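Local atomic coordinates of D-alanyl-lipoteichoic acid synthetase (Streptococcus pneumoniae, PDB entry 3BMA), a protein that probably takes part in the D-alanylation of lipoteichoic acid during cell wall biogenesis, as a membrane-associated member of the DltD family with an SGNH-hydrolase-like fold. Residues L11-E14 / K15-A18; V203-D206 / K207-K211; K302-Y306 / A307-E311; A334-S337 / K338-G341. The protein carries 1 engineered substitution. All blocks are in the same frame, centred on the assembly; numbering follows the deposited sequence.

Interaction 1. Residues L11-E14 / K15-A18; sequences LGAE and KRSA
Leu11 O accepts from Lys15 N at 3.2 Å and Glu14 O from Ala18 N at 3.0 Å, the i to i+4 bonds of the alpha helix 11-18 near the start of the chain. Between them, the bond from Arg16 N to Gly12 O is weak. On one flank the lysine chain runs extended past the leucine, and Lys15 CE touches Leu11 CD1 at 3.8 Å; the leucine branch reaches that far because CG stands anti to the backbone N (chi1 174°). The amine of Lys15 goes on to a long, weak ion pair with Glu65. Arg16 instead folds back along its own helix, bent at chi3 (-144°), until one face of its guanidinium covers a backbone carbonyl, with Gly12 O 3.2 Å above the centre of that face. Arg16 NH1 comes 3.4 Å from Ala13 CA. Beyond the helix, Glu14 and Ala18 rest on Phe43 of strand 43-47, while Ser17 leans on Tyr74 and its hydroxyl also bonds Gln31. That serine grips the preceding turn twice, for Ala13 O takes both Ser17 N, at 3.2 Å, and Ser17 OG, at 2.8 Å, the two donors arriving from opposite faces of the carbonyl plane.

Interaction 2. Residues V203-D206 / K207-K211; sequences VNYD and KHVAK
The last turns of helix 202-210 widen from alpha to pi geometry, and Tyr205 O marks the change by accepting from both Val209 N and Ala210 N. The first is the i to i+4 bond, 2.9 Å from Val209 N to Tyr205 O; the second, 3.2 Å from Ala210 N to Tyr205 O, spans five residues as in a pi turn. The two donors approach from opposite faces of the carbonyl plane. One turn earlier the pattern is plain alpha, with Lys207 N bonded almost straight (170°) to Val203 O, whereas the five-residue step repeats in a weak bond from Lys211 N to Asp206 O.

The phenol of Tyr205 reaches forward, toward the C-terminal end of the helix, over Val209. Its CG is anti to the backbone N (chi1 -167°), which swings the ring round so that Val209 CB stands 4.2 Å from the ring centroid and only 10° off the normal, a CH-pi contact over one face. Farther out, Val209 CG1 touches Tyr205 CZ at 3.9 Å.

The imidazole of His208 stacks with Phe55 and makes a weak hydrogen bond to Arg54. Val19, in the loop between helices 11-18 and 23-27, is touched by both Tyr205 and Val209, joining this surface helix to the N-terminal part of the fold.

Interaction 3. Residues K302-Y306 / A307-E311; sequences KWMDY and AGLRE
Met304 CB packs on Leu309 CB at 3.7 Å, joining the last turn of helix 301-307 to the loop that follows it. The next atom out, Met304 CG, lies 3.5 Å from Leu309 O. At the sulfur the chain crosses the side chain of Glu311 at about a right angle, and Met304 SD touches Glu311 CG at 3.7 Å; Met304 SD also lies 3.7 Å from Leu309 O. A bend at chi3 (81°) then turns the terminal methyl CE aside.

The backbone beneath this side chain ends the helix. Gly308, with positive phi (84°), takes the C' position that terminates it, at backbone angles that favour glycine. Met304 O takes two weak bonds here, from Gly308 N and from Leu309 N, after which Arg310 at the N-cap position leads into helix 311-326.

Trp303 stands over the same turn. Ala307 N bonds Trp303 O at 2.8 Å, and the methyl of Ala307 lies over one face of the indole, with Ala307 CB 4.0 Å from the centroid of the six-membered ring in a CH-pi contact. On the outer side the carboxylates of Asp305 and Glu311 come close, Asp305 OD1 being 3.8 Å from Glu311 OE2; a long, weak ion pair of Glu311 with Lys301 probably offsets some of this like-charge proximity. Water 1 lies within hydrogen-bonding distance of both Asp305 OD1 and Leu309 O, bridging the helix end and the loop.

Interaction 4. Residues A334-S337 / K338-G341; sequences ADFS and KDGG
Phe336 and Asp339 both set their CG beside the backbone N and anti to the carbonyl carbon, at chi1 -58° and -52°, which brings the carboxylate against the margin of the aromatic ring. Between them runs a type I beta turn, at the C-terminal end of strand 333-335, the edge strand of a five-stranded parallel sheet. Asp339 N closes the turn on Phe336 O at 2.9 Å.

The carboxylate oxygen Asp339 OD2 lies in the plane of the Phe336 ring, 3.4 Å from Phe336 CD1 at its edge, where the ring hydrogens carry a slight positive charge. The planes of ring and carboxylate are 57° apart. Over one face of the same ring is the backbone of Ala334, and Ile295 and Ala359 add apolar contacts from strand 291-296 and helix 355-369.

An Asx turn precedes and overlaps the beta turn. Asp335 OD2 accepts from Ser337 N at 3.0 Å, almost along its C-O axis, while the other oxygen, Asp335 OD1, forms a salt bridge with Arg322 of helix 311-326; one carboxylate thus joins the strand end to that helix and probably keeps its negative charge. The hydroxyl of Ser337 bonds Gln315 of the same helix.

Water 2 bridges the turn to the residue after it, donating to Ser337 O at 3.0 Å and accepting a weak bond from Gly340 N at 3.3 Å.

The contacts follow one another along the chain and fall into two groups. Interactions 1 and 2 have centres 12 Å apart and touch, the ring of Tyr205 packing against the backbone of Lys15 and Arg16, so helices 11-18 and 202-210 meet although far apart in sequence. Interactions 3 and 4 have centres 14 Å apart and are joined through helix 311-326, which starts where interaction 3 ends and packs on the strand end of interaction 4. Interactions 1 and 3 lie on opposite sides of the chain's centre, their centres 40 Å apart. Interactions 1 and 4 lie toward opposite ends of the parallel sheet, one on strands 43-47 and 72-76, the other on edge strand 333-335.

Interaction 1. Residues L11-E14 / K15-A18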
loop_
_atom_site.group_PDB
_atom_site.type_symbol
_atom_site.label_atom_id
_atom_site.label_comp_id
_atom_site.label_asym_id
_atom_site.label_seq_id
_atom_site.Cartn_x
_atom_site.Cartn_y
_atom_site.Cartn_z
ATOM N N LEU C 11 -38.975 0.893 7.659
ATOM C CA LEU C 11 -39.632 2.117 8.133
ATOM C C LEU C 11 -39.724 2.196 9.661
ATOM O O LEU C 11 -39.579 3.278 10.241
ATOM C CB LEU C 11 -41.021 2.258 7.486
ATOM C CG LEU C 11 -42.005 3.369 7.884
ATOM C CD1 LEU C 11 -41.404 4.753 7.732
ATOM C CD2 LEU C 11 -43.290 3.262 7.075
ATOM N N GLY C 12 -39.950 1.044 10.295
ATOM C CA GLY C 12 -40.049 0.941 11.749
ATOM C C GLY C 12 -38.782 1.335 12.486
ATOM O O GLY C 12 -38.840 2.089 13.459
ATOM N N ALA C 13 -37.641 0.834 12.008
ATOM C CA ALA C 13 -36.332 1.098 12.620
ATOM C C ALA C 13 -35.896 2.549 12.470
ATOM O O ALA C 13 -35.223 3.098 13.345
ATOM C CB ALA C 13 -35.277 0.168 12.045
ATOM N N GLU C 14 -36.293 3.161 11.357
ATOM C CA GLU C 14 -35.946 4.545 11.052
ATOM C C GLU C 14 -36.713 5.557 11.887
ATOM O O GLU C 14 -36.166 6.596 12.250
ATOM C CB GLU C 14 -36.154 4.821 9.571
ATOM C CG GLU C 14 -35.174 4.077 8.702
ATOM C CD GLU C 14 -35.622 3.991 7.271
ATOM O OE1 GLU C 14 -36.391 4.867 6.825
ATOM O OE2 GLU C 14 -35.196 3.041 6.591
ATOM N N LYS C 15 -37.973 5.248 12.183
ATOM C CA LYS C 15 -38.805 6.097 13.028
ATOM C C LYS C 15 -38.285 6.136 14.460
ATOM O O LYS C 15 -38.314 7.188 15.103
ATOM C CB LYS C 15 -40.265 5.636 12.998
ATOM C CG LYS C 15 -40.988 5.984 11.707
ATOM C CD LYS C 15 -42.475 5.695 11.800
ATOM C CE LYS C 15 -43.230 6.374 10.663
ATOM N NZ LYS C 15 -44.670 6.004 10.646
ATOM N N ARG C 16 -37.797 4.993 14.940
ATOM C CA ARG C 16 -37.234 4.888 16.289
ATOM C C ARG C 16 -35.893 5.613 16.416
ATOM O O ARG C 16 -35.609 6.217 17.450
ATOM C CB ARG C 16 -37.103 3.422 16.705
ATOM C CG ARG C 16 -38.438 2.712 16.791
ATOM C CD ARG C 16 -38.307 1.269 17.217
ATOM N NE ARG C 16 -39.304 0.455 16.527
ATOM C CZ ARG C 16 -39.026 -0.421 15.565
ATOM N NH1 ARG C 16 -37.772 -0.633 15.191
ATOM N NH2 ARG C 16 -40.005 -1.108 14.992
ATOM N N SER C 17 -35.091 5.557 15.354
ATOM C CA SER C 17 -33.802 6.252 15.294
ATOM C C SER C 17 -33.979 7.764 15.228
ATOM O O SER C 17 -33.194 8.514 15.809
ATOM C CB SER C 17 -33.003 5.787 14.076
ATOM O OG SER C 17 -32.818 4.386 14.098
ATOM N N ALA C 18 -35.023 8.193 14.519
ATOM C CA ALA C 18 -35.320 9.606 14.294
ATOM C C ALA C 18 -35.609 10.380 15.570
ATOM O O ALA C 18 -35.295 11.564 15.663
ATOM C CB ALA C 18 -36.477 9.743 13.332
#

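Interaction 2. Residues V203-D206 / K207-K211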
loop_
_atom_site.group_PDB
_atom_site.type_symbol
_atom_site.label_atom_id
_atom_site.label_comp_id
_atom_site.label_asym_id
_atom_site.label_seq_id
_atom_site.Cartn_x
_atom_site.Cartn_y
_atom_site.Cartn_z
ATOM N N VAL C 203 -38.837 1.641 24.020
ATOM C CA VAL C 203 -39.153 2.410 25.227
ATOM C C VAL C 203 -39.080 3.910 24.914
ATOM O O VAL C 203 -39.963 4.683 25.304
ATOM C CB VAL C 203 -38.228 2.011 26.423
ATOM C CG1 VAL C 203 -38.171 3.096 27.503
ATOM C CG2 VAL C 203 -38.680 0.684 27.027
ATOM N N ASN C 204 -38.042 4.294 24.173
ATOM C CA ASN C 204 -37.787 5.686 23.811
ATOM C C ASN C 204 -38.798 6.284 22.822
ATOM O O ASN C 204 -39.040 7.491 22.843
ATOM C CB ASN C 204 -36.361 5.835 23.275
ATOM C CG ASN C 204 -35.770 7.202 23.557
ATOM O OD1 ASN C 204 -36.156 8.199 22.947
ATOM N ND2 ASN C 204 -34.816 7.251 24.479
ATOM N N TYR C 205 -39.381 5.446 21.964
ATOM C CA TYR C 205 -40.403 5.897 21.011
ATOM C C TYR C 205 -41.738 6.150 21.702
ATOM O O TYR C 205 -42.410 7.139 21.410
ATOM C CB TYR C 205 -40.603 4.892 19.865
ATOM C CG TYR C 205 -41.416 5.443 18.706
ATOM C CD1 TYR C 205 -40.793 6.102 17.654
ATOM C CD2 TYR C 205 -42.808 5.306 18.664
ATOM C CE1 TYR C 205 -41.522 6.622 16.593
ATOM C CE2 TYR C 205 -43.549 5.824 17.605
ATOM C CZ TYR C 205 -42.897 6.479 16.573
ATOM O OH TYR C 205 -43.607 6.995 15.514
ATOM N N ASP C 206 -42.121 5.243 22.598
ATOM C CA ASP C 206 -43.409 5.321 23.279
ATOM C C ASP C 206 -43.500 6.480 24.262
ATOM O O ASP C 206 -44.461 7.244 24.220
ATOM C CB ASP C 206 -43.750 3.996 23.963
ATOM C CG ASP C 206 -44.462 3.026 23.037
ATOM O OD1 ASP C 206 -45.439 2.391 23.488
ATOM O OD2 ASP C 206 -44.054 2.905 21.859
ATOM N N LYS C 207 -42.485 6.622 25.116
ATOM C CA LYS C 207 -42.446 7.678 26.134
ATOM C C LYS C 207 -42.311 9.097 25.568
ATOM O O LYS C 207 -42.666 10.070 26.237
ATOM C CB LYS C 207 -41.324 7.412 27.142
ATOM C CG LYS C 207 -41.653 6.350 28.180
ATOM C CD LYS C 207 -40.546 6.229 29.218
ATOM C CE LYS C 207 -40.873 5.163 30.253
ATOM N NZ LYS C 207 -39.789 5.022 31.265
ATOM N N HIS C 208 -41.810 9.209 24.340
ATOM C CA HIS C 208 -41.572 10.511 23.722
ATOM C C HIS C 208 -42.554 10.885 22.609
ATOM O O HIS C 208 -42.926 12.052 22.485
ATOM C CB HIS C 208 -40.132 10.606 23.212
ATOM C CG HIS C 208 -39.102 10.633 24.301
ATOM N ND1 HIS C 208 -37.887 9.994 24.192
ATOM C CD2 HIS C 208 -39.105 11.226 25.519
ATOM C CE1 HIS C 208 -37.186 10.191 25.294
ATOM N NE2 HIS C 208 -37.903 10.935 26.116
ATOM N N VAL C 209 -42.968 9.908 21.804
ATOM C CA VAL C 209 -43.839 10.176 20.654
ATOM C C VAL C 209 -45.253 9.601 20.811
ATOM O O VAL C 209 -46.231 10.346 20.718
ATOM C CB VAL C 209 -43.195 9.723 19.309
ATOM C CG1 VAL C 209 -44.182 9.831 18.147
ATOM C CG2 VAL C 209 -41.964 10.551 19.011
ATOM N N ALA C 210 -45.348 8.296 21.067
ATOM C CA ALA C 210 -46.633 7.576 21.069
ATOM C C ALA C 210 -47.615 7.984 22.175
ATOM O O ALA C 210 -48.831 7.863 21.997
ATOM C CB ALA C 210 -46.404 6.066 21.088
ATOM N N LYS C 211 -47.091 8.464 23.302
ATOM C CA LYS C 211 -47.930 8.882 24.429
ATOM C C LYS C 211 -48.620 10.232 24.213
ATOM O O LYS C 211 -49.695 10.476 24.766
ATOM C CB LYS C 211 -47.136 8.889 25.746
ATOM C CG LYS C 211 -46.817 7.503 26.347
ATOM C CD LYS C 211 -48.000 6.834 27.062
ATOM C CE LYS C 211 -48.660 5.742 26.217
ATOM N NZ LYS C 211 -47.747 4.604 25.906
#

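Interaction 3. Residues K302-Y306 / A307-E311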
loop_
_atom_site.group_PDB
_atom_site.type_symbol
_atom_site.label_atom_id
_atom_site.label_comp_id
_atom_site.label_asym_id
_atom_site.label_seq_id
_atom_site.Cartn_x
_atom_site.Cartn_y
_atom_site.Cartn_z
ATOM N N LYS C 302 -37.885 36.255 32.482
ATOM C CA LYS C 302 -37.977 36.315 33.940
ATOM C C LYS C 302 -36.717 35.764 34.598
ATOM O O LYS C 302 -36.338 36.204 35.689
ATOM C CB LYS C 302 -39.225 35.591 34.453
ATOM C CG LYS C 302 -40.501 36.415 34.326
ATOM C CD LYS C 302 -41.647 35.818 35.128
ATOM C CE LYS C 302 -42.913 36.645 34.965
ATOM N NZ LYS C 302 -44.052 36.083 35.740
ATOM N N TRP C 303 -36.066 34.819 33.921
ATOM C CA TRP C 303 -34.785 34.285 34.356
ATOM C C TRP C 303 -33.667 35.290 34.119
ATOM O O TRP C 303 -32.823 35.498 34.991
ATOM C CB TRP C 303 -34.472 32.971 33.637
ATOM C CG TRP C 303 -33.014 32.590 33.656
ATOM C CD1 TRP C 303 -32.152 32.603 32.598
ATOM C CD2 TRP C 303 -32.247 32.161 34.793
ATOM N NE1 TRP C 303 -30.899 32.198 32.997
ATOM C CE2 TRP C 303 -30.928 31.923 34.340
ATOM C CE3 TRP C 303 -32.546 31.953 36.149
ATOM C CZ2 TRP C 303 -29.907 31.487 35.195
ATOM C CZ3 TRP C 303 -31.531 31.520 36.997
ATOM C CH2 TRP C 303 -30.227 31.292 36.515
ATOM N N MET C 304 -33.670 35.909 32.939
ATOM C CA MET C 304 -32.591 36.811 32.541
ATOM C C MET C 304 -32.620 38.150 33.295
ATOM O O MET C 304 -31.581 38.793 33.460
ATOM C CB MET C 304 -32.520 36.958 31.008
ATOM C CG MET C 304 -33.183 38.171 30.375
ATOM S SD MET C 304 -32.766 38.277 28.611
ATOM C CE MET C 304 -33.932 37.125 27.932
ATOM N N ASP C 305 -33.807 38.548 33.756
ATOM C CA ASP C 305 -33.963 39.695 34.652
ATOM C C ASP C 305 -33.397 39.373 36.032
ATOM O O ASP C 305 -32.767 40.224 36.662
ATOM C CB ASP C 305 -35.437 40.101 34.778
ATOM C CG ASP C 305 -35.962 40.822 33.542
ATOM O OD1 ASP C 305 -35.151 41.334 32.739
ATOM O OD2 ASP C 305 -37.200 40.881 33.382
ATOM N N TYR C 306 -33.628 38.141 36.485
ATOM C CA TYR C 306 -33.110 37.659 37.765
ATOM C C TYR C 306 -31.592 37.482 37.736
ATOM O O TYR C 306 -30.898 37.918 38.655
ATOM C CB TYR C 306 -33.790 36.345 38.177
ATOM C CG TYR C 306 -33.448 35.892 39.583
ATOM C CD1 TYR C 306 -34.103 36.438 40.688
ATOM C CD2 TYR C 306 -32.470 34.919 39.810
ATOM C CE1 TYR C 306 -33.793 36.030 41.984
ATOM C CE2 TYR C 306 -32.151 34.506 41.104
ATOM C CZ TYR C 306 -32.817 35.066 42.184
ATOM O OH TYR C 306 -32.514 34.665 43.464
ATOM N N ALA C 307 -31.090 36.846 36.676
ATOM C CA ALA C 307 -29.665 36.548 36.540
ATOM C C ALA C 307 -28.835 37.729 36.042
ATOM O O ALA C 307 -27.610 37.704 36.133
ATOM C CB ALA C 307 -29.457 35.336 35.644
ATOM N N GLY C 308 -29.496 38.755 35.509
ATOM C CA GLY C 308 -28.802 39.962 35.051
ATOM C C GLY C 308 -28.234 39.867 33.650
ATOM O O GLY C 308 -27.332 40.627 33.284
ATOM N N LEU C 309 -28.763 38.932 32.866
ATOM C CA LEU C 309 -28.369 38.748 31.471
ATOM C C LEU C 309 -28.967 39.882 30.635
ATOM O O LEU C 309 -30.187 40.016 30.540
ATOM C CB LEU C 309 -28.849 37.374 30.979
ATOM C CG LEU C 309 -28.266 36.597 29.785
ATOM C CD1 LEU C 309 -28.822 37.049 28.438
ATOM C CD2 LEU C 309 -26.753 36.620 29.783
ATOM N N ARG C 310 -28.091 40.693 30.043
ATOM C CA ARG C 310 -28.482 41.913 29.329
ATOM C C ARG C 310 -29.226 41.657 28.009
ATOM O O ARG C 310 -28.742 40.921 27.142
ATOM C CB ARG C 310 -27.253 42.798 29.084
ATOM C CG ARG C 310 -26.601 43.331 30.360
ATOM C CD ARG C 310 -25.214 43.914 30.094
ATOM N NE ARG C 310 -24.205 42.879 29.851
ATOM C CZ ARG C 310 -22.971 43.108 29.403
ATOM N NH1 ARG C 310 -22.563 44.343 29.133
ATOM N NH2 ARG C 310 -22.137 42.095 29.218
ATOM N N GLU C 311 -30.402 42.274 27.874
ATOM C CA GLU C 311 -31.214 42.191 26.656
ATOM C C GLU C 311 -30.577 42.952 25.499
ATOM O O GLU C 311 -30.719 42.556 24.344
ATOM C CB GLU C 311 -32.624 42.734 26.900
ATOM C CG GLU C 311 -33.507 41.845 27.763
ATOM C CD GLU C 311 -34.914 42.401 27.948
ATOM O OE1 GLU C 311 -35.494 42.917 26.966
ATOM O OE2 GLU C 311 -35.444 42.311 29.078
HETATM O O HOH W 1 -32.501 41.227 31.811
#

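Interaction 4. Residues A334-S337 / K338-G341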
loop_
_atom_site.group_PDB
_atom_site.type_symbol
_atom_site.label_atom_id
_atom_site.label_comp_id
_atom_site.label_asym_id
_atom_site.label_seq_id
_atom_site.Cartn_x
_atom_site.Cartn_y
_atom_site.Cartn_z
ATOM N N ALA C 334 -35.918 31.891 11.320
ATOM C CA ALA C 334 -37.019 31.968 12.273
ATOM C C ALA C 334 -36.502 32.495 13.615
ATOM O O ALA C 334 -36.096 31.731 14.493
ATOM C CB ALA C 334 -37.691 30.613 12.431
ATOM N N ASP C 335 -36.519 33.818 13.747
ATOM C CA ASP C 335 -35.983 34.526 14.904
ATOM C C ASP C 335 -37.040 34.641 16.005
ATOM O O ASP C 335 -38.080 35.270 15.818
ATOM C CB ASP C 335 -35.517 35.914 14.454
ATOM C CG ASP C 335 -34.652 36.621 15.483
ATOM O OD1 ASP C 335 -33.932 37.562 15.082
ATOM O OD2 ASP C 335 -34.680 36.255 16.675
ATOM N N PHE C 336 -36.753 34.038 17.153
ATOM C CA PHE C 336 -37.663 34.057 18.296
ATOM C C PHE C 336 -37.033 34.714 19.515
ATOM O O PHE C 336 -37.605 34.662 20.598
ATOM C CB PHE C 336 -38.107 32.640 18.670
ATOM C CG PHE C 336 -38.782 31.896 17.557
ATOM C CD1 PHE C 336 -40.057 32.258 17.130
ATOM C CD2 PHE C 336 -38.149 30.822 16.943
ATOM C CE1 PHE C 336 -40.686 31.566 16.097
ATOM C CE2 PHE C 336 -38.771 30.122 15.913
ATOM C CZ PHE C 336 -40.041 30.496 15.488
ATOM N N SER C 337 -35.875 35.349 19.325
ATOM C CA SER C 337 -35.087 35.932 20.414
ATOM C C SER C 337 -35.777 37.030 21.239
ATOM O O SER C 337 -35.347 37.324 22.356
ATOM C CB SER C 337 -33.766 36.473 19.869
ATOM O OG SER C 337 -33.988 37.648 19.110
ATOM N N LYS C 338 -36.824 37.640 20.685
ATOM C CA LYS C 338 -37.607 38.652 21.408
ATOM C C LYS C 338 -38.866 38.072 22.070
ATOM O O LYS C 338 -39.636 38.804 22.696
ATOM C CB LYS C 338 -37.972 39.823 20.483
ATOM C CG LYS C 338 -36.807 40.746 20.137
ATOM C CD LYS C 338 -37.229 41.805 19.123
ATOM C CE LYS C 338 -36.092 42.762 18.794
ATOM N NZ LYS C 338 -36.341 43.482 17.509
ATOM N N ASP C 339 -39.060 36.760 21.949
ATOM C CA ASP C 339 -40.254 36.091 22.488
ATOM C C ASP C 339 -40.013 35.414 23.837
ATOM O O ASP C 339 -40.713 34.460 24.188
ATOM C CB ASP C 339 -40.799 35.059 21.492
ATOM C CG ASP C 339 -41.013 35.630 20.101
ATOM O OD1 ASP C 339 -41.201 36.857 19.966
ATOM O OD2 ASP C 339 -41.004 34.839 19.135
ATOM N N GLY C 340 -39.036 35.914 24.591
ATOM C CA GLY C 340 -38.634 35.293 25.854
ATOM C C GLY C 340 -39.590 35.494 27.011
ATOM O O GLY C 340 -39.662 34.652 27.913
ATOM N N GLY C 341 -40.320 36.610 26.978
ATOM C CA GLY C 341 -41.261 36.976 28.039
ATOM C C GLY C 341 -42.666 36.434 27.861
ATOM O O GLY C 341 -43.575 36.781 28.619
HETATM O O HOH W 2 -36.338 37.681 25.196
#